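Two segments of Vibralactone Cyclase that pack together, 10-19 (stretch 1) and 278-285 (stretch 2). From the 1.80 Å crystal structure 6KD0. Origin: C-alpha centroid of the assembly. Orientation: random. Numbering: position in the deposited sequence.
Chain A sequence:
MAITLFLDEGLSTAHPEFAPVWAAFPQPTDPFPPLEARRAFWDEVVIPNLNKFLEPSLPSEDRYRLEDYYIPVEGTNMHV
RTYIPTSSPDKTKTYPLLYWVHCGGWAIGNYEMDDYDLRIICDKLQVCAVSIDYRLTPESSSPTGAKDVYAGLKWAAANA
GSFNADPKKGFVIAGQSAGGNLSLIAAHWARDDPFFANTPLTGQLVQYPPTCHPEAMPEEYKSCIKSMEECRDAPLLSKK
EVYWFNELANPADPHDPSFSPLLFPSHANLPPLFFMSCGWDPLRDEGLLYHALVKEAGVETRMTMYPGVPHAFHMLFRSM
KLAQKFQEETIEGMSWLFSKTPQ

Stretch 1 (10-19) GLSTAHPEFA
Stretch 2 278-285: CGWDPLRD

Residues 10-19 and 278-285 of Vibralactone Cyclase meet through van der Waals packing with no hydrogen bond between them, burying 346 Å² in all. The backbones come closest where Leu 11 faces Gly 279 (CA to CA 4.5 Å) and Ser 12 faces Trp 280 (CA to CA 4.2 Å). Stretch 1 opens with a type I turn from Gly 10 to Thr 13; Gly 10 has positive phi (56/48), and Leu 11 and Ser 12 follow at -59/-34 and -108/17. Thr 13 OG1 (chi1 p) donates to Gly 10 O at 2.9 Å. The chain then extends through Thr 13, Ala 14 and His 15 (psi 127 to 135°) before turning into a helix, where His 15 ND1 caps Glu 17 N at 3.0 Å. In stretch 2 the chain turns a corner at Gly 279 (-74/-35). Leu 11 O lies 3.3 Å from Gly 279 C and receives a CA-H...O contact from Gly 279 CA at 3.6 Å; an ideal CB here would sit 2.6 Å from that oxygen, a clash. Trp 280 (chi1 t, chi2 -1°) gives up the most area, 104 Å². Ser 12 O lies over one face of its indole, Ser 12 CB is 3.7 Å from Trp 280 CD1, and Ala 14 CB is 3.6 Å from Trp 280 CZ3. Phe 18 (t, chi2 67°) adds a looser contact, CD2 to Trp 280 CZ3 at 4.3 Å, with CZ3 at the phenyl edge. Leu 11 (m, t) points toward stretch 2, its CD1 3.5 Å from Arg 284 CD and over one guanidinium face. Arg 284 (t, t, p, chi4 -139°) is held by NH1 to Gly 279 O (2.9 Å) and a salt bridge from NE to Asp 285 OD1 (2.9 Å). Asp 281 OD1 caps Leu 283 N (3.0 Å).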

ATOM      1  N   GLY A  10     -18.594 -16.162  -3.303  1.00 48.69           N
ATOM      2  CA  GLY A  10     -19.272 -15.378  -2.254  1.00 45.50           C
ATOM      3  C   GLY A  10     -18.283 -14.404  -1.612  1.00 40.73           C
ATOM      4  O   GLY A  10     -18.170 -14.354  -0.407  1.00 38.96           O
ATOM      5  N   LEU A  11     -17.543 -13.694  -2.441  1.00 32.12           N
ATOM      6  CA  LEU A  11     -16.534 -12.730  -2.011  1.00 31.97           C
ATOM      7  C   LEU A  11     -17.133 -11.629  -1.142  1.00 27.08           C
ATOM      8  O   LEU A  11     -16.475 -11.165  -0.206  1.00 28.42           O
ATOM      9  CB  LEU A  11     -15.829 -12.138  -3.233  1.00 25.32           C
ATOM     10  CG  LEU A  11     -14.816 -13.084  -3.883  1.00 31.07           C
ATOM     11  CD1 LEU A  11     -13.850 -12.365  -4.790  1.00 36.06           C
ATOM     12  CD2 LEU A  11     -14.027 -13.841  -2.832  1.00 36.00           C
ATOM     13  N   SER A  12     -18.377 -11.225  -1.403  1.00 23.78           N
ATOM     14  CA  SER A  12     -19.001 -10.111  -0.699  1.00 26.52           C
ATOM     15  C   SER A  12     -20.099 -10.537   0.275  1.00 31.55           C
ATOM     16  O   SER A  12     -20.897  -9.698   0.712  1.00 27.42           O
ATOM     17  CB  SER A  12     -19.547  -9.096  -1.698  1.00 29.76           C
ATOM     18  OG  SER A  12     -20.299  -9.730  -2.702  1.00 38.80           O
ATOM     19  N   THR A  13     -20.147 -11.809   0.655  1.00 28.15           N
ATOM     20  CA  THR A  13     -21.002 -12.231   1.757  1.00 29.36           C
ATOM     21  C   THR A  13     -20.179 -12.182   3.041  1.00 30.89           C
ATOM     22  O   THR A  13     -19.060 -12.706   3.085  1.00 28.87           O
ATOM     23  CB  THR A  13     -21.545 -13.638   1.508  1.00 34.42           C
ATOM     24  OG1 THR A  13     -20.443 -14.527   1.343  1.00 37.89           O
ATOM     25  CG2 THR A  13     -22.367 -13.683   0.228  1.00 28.30           C
ATOM     26  N   ALA A  14     -20.735 -11.565   4.085  1.00 28.50           N
ATOM     27  CA  ALA A  14     -19.956 -11.279   5.284  1.00 29.19           C
ATOM     28  C   ALA A  14     -19.308 -12.541   5.849  1.00 30.26           C
ATOM     29  O   ALA A  14     -19.972 -13.561   6.058  1.00 28.61           O
ATOM     30  CB  ALA A  14     -20.843 -10.616   6.334  1.00 29.77           C
ATOM     31  N   HIS A  15     -17.996 -12.475   6.051  1.00 24.81           N
ATOM     32  CA  HIS A  15     -17.275 -13.527   6.755  1.00 28.48           C
ATOM     33  C   HIS A  15     -17.904 -13.728   8.133  1.00 29.45           C
ATOM     34  O   HIS A  15     -18.185 -12.738   8.826  1.00 25.44           O
ATOM     35  CB  HIS A  15     -15.797 -13.144   6.903  1.00 28.24           C
ATOM     36  CG  HIS A  15     -14.908 -14.270   7.342  1.00 29.14           C
ATOM     37  ND1 HIS A  15     -14.920 -14.780   8.626  1.00 29.73           N
ATOM     38  CD2 HIS A  15     -13.964 -14.970   6.667  1.00 29.06           C
ATOM     39  CE1 HIS A  15     -14.036 -15.757   8.717  1.00 28.85           C
ATOM     40  NE2 HIS A  15     -13.436 -15.889   7.545  1.00 33.08           N
ATOM     41  N   PRO A  16     -18.131 -14.978   8.567  1.00 29.15           N
ATOM     42  CA  PRO A  16     -18.778 -15.204   9.872  1.00 28.24           C
ATOM     43  C   PRO A  16     -18.073 -14.537  11.030  1.00 29.16           C
ATOM     44  O   PRO A  16     -18.731 -14.181  12.013  1.00 30.34           O
ATOM     45  CB  PRO A  16     -18.737 -16.733  10.020  1.00 32.22           C
ATOM     46  CG  PRO A  16     -18.658 -17.241   8.642  1.00 32.81           C
ATOM     47  CD  PRO A  16     -17.818 -16.252   7.892  1.00 31.73           C
ATOM     48  N   GLU A  17     -16.746 -14.378  10.964  1.00 29.33           N
ATOM     49  CA  GLU A  17     -16.038 -13.708  12.044  1.00 30.22           C
ATOM     50  C   GLU A  17     -16.179 -12.200  11.952  1.00 28.89           C
ATOM     51  O   GLU A  17     -16.009 -11.507  12.965  1.00 29.34           O
ATOM     52  CB  GLU A  17     -14.561 -14.107  12.052  1.00 32.06           C
ATOM     53  CG  GLU A  17     -14.332 -15.539  12.516  1.00 37.81           C
ATOM     54  CD  GLU A  17     -12.939 -16.067  12.210  1.00 45.66           C
ATOM     55  OE1 GLU A  17     -11.962 -15.281  12.265  1.00 34.59           O
ATOM     56  OE2 GLU A  17     -12.830 -17.277  11.913  1.00 54.05           O
ATOM     57  N   PHE A  18     -16.507 -11.672  10.772  1.00 28.12           N
ATOM     58  CA  PHE A  18     -16.596 -10.229  10.616  1.00 25.81           C
ATOM     59  C   PHE A  18     -17.969  -9.653  10.950  1.00 26.61           C
ATOM     60  O   PHE A  18     -18.051  -8.540  11.479  1.00 27.00           O
ATOM     61  CB  PHE A  18     -16.233  -9.811   9.189  1.00 25.27           C
ATOM     62  CG  PHE A  18     -16.271  -8.326   8.991  1.00 24.52           C
ATOM     63  CD1 PHE A  18     -15.349  -7.510   9.628  1.00 27.27           C
ATOM     64  CD2 PHE A  18     -17.238  -7.745   8.196  1.00 26.31           C
ATOM     65  CE1 PHE A  18     -15.383  -6.141   9.462  1.00 24.26           C
ATOM     66  CE2 PHE A  18     -17.276  -6.379   8.030  1.00 26.94           C
ATOM     67  CZ  PHE A  18     -16.341  -5.578   8.668  1.00 23.76           C
ATOM     68  N   ALA A  19     -19.052 -10.359  10.621  1.00 27.11           N
ATOM     69  CA  ALA A  19     -20.397  -9.825  10.855  1.00 29.35           C
ATOM     70  C   ALA A  19     -20.619  -9.349  12.290  1.00 27.11           C
ATOM     71  O   ALA A  19     -21.107  -8.219  12.469  1.00 24.88           O
ATOM     72  CB  ALA A  19     -21.444 -10.876  10.450  1.00 24.55           C
ATOM     73  N   CYS A 278      -9.132  -7.746  -0.721  1.00 23.85           N
ATOM     74  CA  CYS A 278     -10.279  -7.960   0.152  1.00 22.84           C
ATOM     75  C   CYS A 278     -11.506  -8.203  -0.715  1.00 24.54           C
ATOM     76  O   CYS A 278     -11.722  -7.497  -1.711  1.00 25.23           O
ATOM     77  CB  CYS A 278     -10.504  -6.766   1.082  1.00 23.93           C
ATOM     78  SG  CYS A 278      -9.189  -6.581   2.301  1.00 28.89           S
ATOM     79  N   GLY A 279     -12.324  -9.180  -0.323  1.00 23.45           N
ATOM     80  CA  GLY A 279     -13.413  -9.601  -1.189  1.00 25.06           C
ATOM     81  C   GLY A 279     -14.567  -8.620  -1.243  1.00 22.02           C
ATOM     82  O   GLY A 279     -15.210  -8.469  -2.280  1.00 24.80           O
ATOM     83  N   TRP A 280     -14.867  -7.959  -0.129  1.00 21.12           N
ATOM     84  CA  TRP A 280     -16.073  -7.141  -0.016  1.00 18.95           C
ATOM     85  C   TRP A 280     -15.708  -5.668  -0.182  1.00 21.92           C
ATOM     86  O   TRP A 280     -15.716  -4.891   0.768  1.00 21.05           O
ATOM     87  CB  TRP A 280     -16.741  -7.396   1.330  1.00 23.40           C
ATOM     88  CG  TRP A 280     -18.150  -6.891   1.470  1.00 23.93           C
ATOM     89  CD1 TRP A 280     -18.898  -6.213   0.541  1.00 24.62           C
ATOM     90  CD2 TRP A 280     -18.979  -7.021   2.633  1.00 24.23           C
ATOM     91  NE1 TRP A 280     -20.144  -5.925   1.057  1.00 27.29           N
ATOM     92  CE2 TRP A 280     -20.215  -6.409   2.340  1.00 26.95           C
ATOM     93  CE3 TRP A 280     -18.791  -7.588   3.898  1.00 26.44           C
ATOM     94  CZ2 TRP A 280     -21.263  -6.361   3.266  1.00 24.05           C
ATOM     95  CZ3 TRP A 280     -19.836  -7.537   4.816  1.00 28.51           C
ATOM     96  CH2 TRP A 280     -21.050  -6.930   4.491  1.00 27.78           C
ATOM     97  N   ASP A 281     -15.408  -5.287  -1.427  1.00 22.74           N
ATOM     98  CA  ASP A 281     -14.658  -4.064  -1.688  1.00 21.12           C
ATOM     99  C   ASP A 281     -14.959  -3.622  -3.114  1.00 21.73           C
ATOM    100  O   ASP A 281     -14.759  -4.407  -4.050  1.00 22.02           O
ATOM    101  CB  ASP A 281     -13.159  -4.343  -1.467  1.00 19.39           C
ATOM    102  CG  ASP A 281     -12.264  -3.117  -1.630  1.00 19.67           C
ATOM    103  OD1 ASP A 281     -12.724  -2.035  -2.069  1.00 21.90           O
ATOM    104  OD2 ASP A 281     -11.067  -3.255  -1.308  1.00 23.34           O
ATOM    105  N   PRO A 282     -15.477  -2.403  -3.318  1.00 19.55           N
ATOM    106  CA  PRO A 282     -15.732  -1.933  -4.696  1.00 22.35           C
ATOM    107  C   PRO A 282     -14.481  -1.873  -5.556  1.00 22.47           C
ATOM    108  O   PRO A 282     -14.576  -2.020  -6.784  1.00 23.77           O
ATOM    109  CB  PRO A 282     -16.332  -0.533  -4.485  1.00 22.32           C
ATOM    110  CG  PRO A 282     -15.817  -0.106  -3.135  1.00 20.36           C
ATOM    111  CD  PRO A 282     -15.814  -1.373  -2.317  1.00 19.40           C
ATOM    112  N   LEU A 283     -13.308  -1.671  -4.955  1.00 21.31           N
ATOM    113  CA  LEU A 283     -12.041  -1.634  -5.689  1.00 23.33           C
ATOM    114  C   LEU A 283     -11.477  -3.020  -5.987  1.00 22.49           C
ATOM    115  O   LEU A 283     -10.367  -3.118  -6.525  1.00 20.46           O
ATOM    116  CB  LEU A 283     -10.996  -0.844  -4.885  1.00 19.51           C
ATOM    117  CG  LEU A 283     -11.230   0.642  -4.662  1.00 23.83           C
ATOM    118  CD1 LEU A 283     -10.018   1.290  -3.943  1.00 24.69           C
ATOM    119  CD2 LEU A 283     -11.525   1.360  -5.967  1.00 20.89           C
ATOM    120  N   ARG A 284     -12.193  -4.092  -5.634  1.00 22.19           N
ATOM    121  CA  ARG A 284     -11.621  -5.427  -5.769  1.00 19.20           C
ATOM    122  C   ARG A 284     -11.267  -5.742  -7.216  1.00 19.75           C
ATOM    123  O   ARG A 284     -10.151  -6.187  -7.514  1.00 20.98           O
ATOM    124  CB  ARG A 284     -12.591  -6.476  -5.217  1.00 22.24           C
ATOM    125  CG  ARG A 284     -12.093  -7.914  -5.359  1.00 25.36           C
ATOM    126  CD  ARG A 284     -13.248  -8.916  -5.147  1.00 25.57           C
ATOM    127  NE  ARG A 284     -14.195  -8.908  -6.265  1.00 25.82           N
ATOM    128  CZ  ARG A 284     -15.519  -8.975  -6.147  1.00 29.65           C
ATOM    129  NH1 ARG A 284     -16.092  -9.034  -4.950  1.00 26.48           N
ATOM    130  NH2 ARG A 284     -16.277  -8.983  -7.236  1.00 27.69           N
ATOM    131  N   ASP A 285     -12.206  -5.521  -8.134  1.00 22.62           N
ATOM    132  CA  ASP A 285     -12.028  -6.061  -9.478  1.00 22.86           C
ATOM    133  C   ASP A 285     -11.001  -5.281 -10.301  1.00 22.91           C
ATOM    134  O   ASP A 285     -10.292  -5.889 -11.110  1.00 23.67           O
ATOM    135  CB  ASP A 285     -13.381  -6.156 -10.182  1.00 20.44           C
ATOM    136  CG  ASP A 285     -14.221  -7.330  -9.669  1.00 27.31           C
ATOM    137  OD1 ASP A 285     -13.654  -8.255  -9.040  1.00 27.58           O
ATOM    138  OD2 ASP A 285     -15.445  -7.317  -9.862  1.00 28.73           O
TER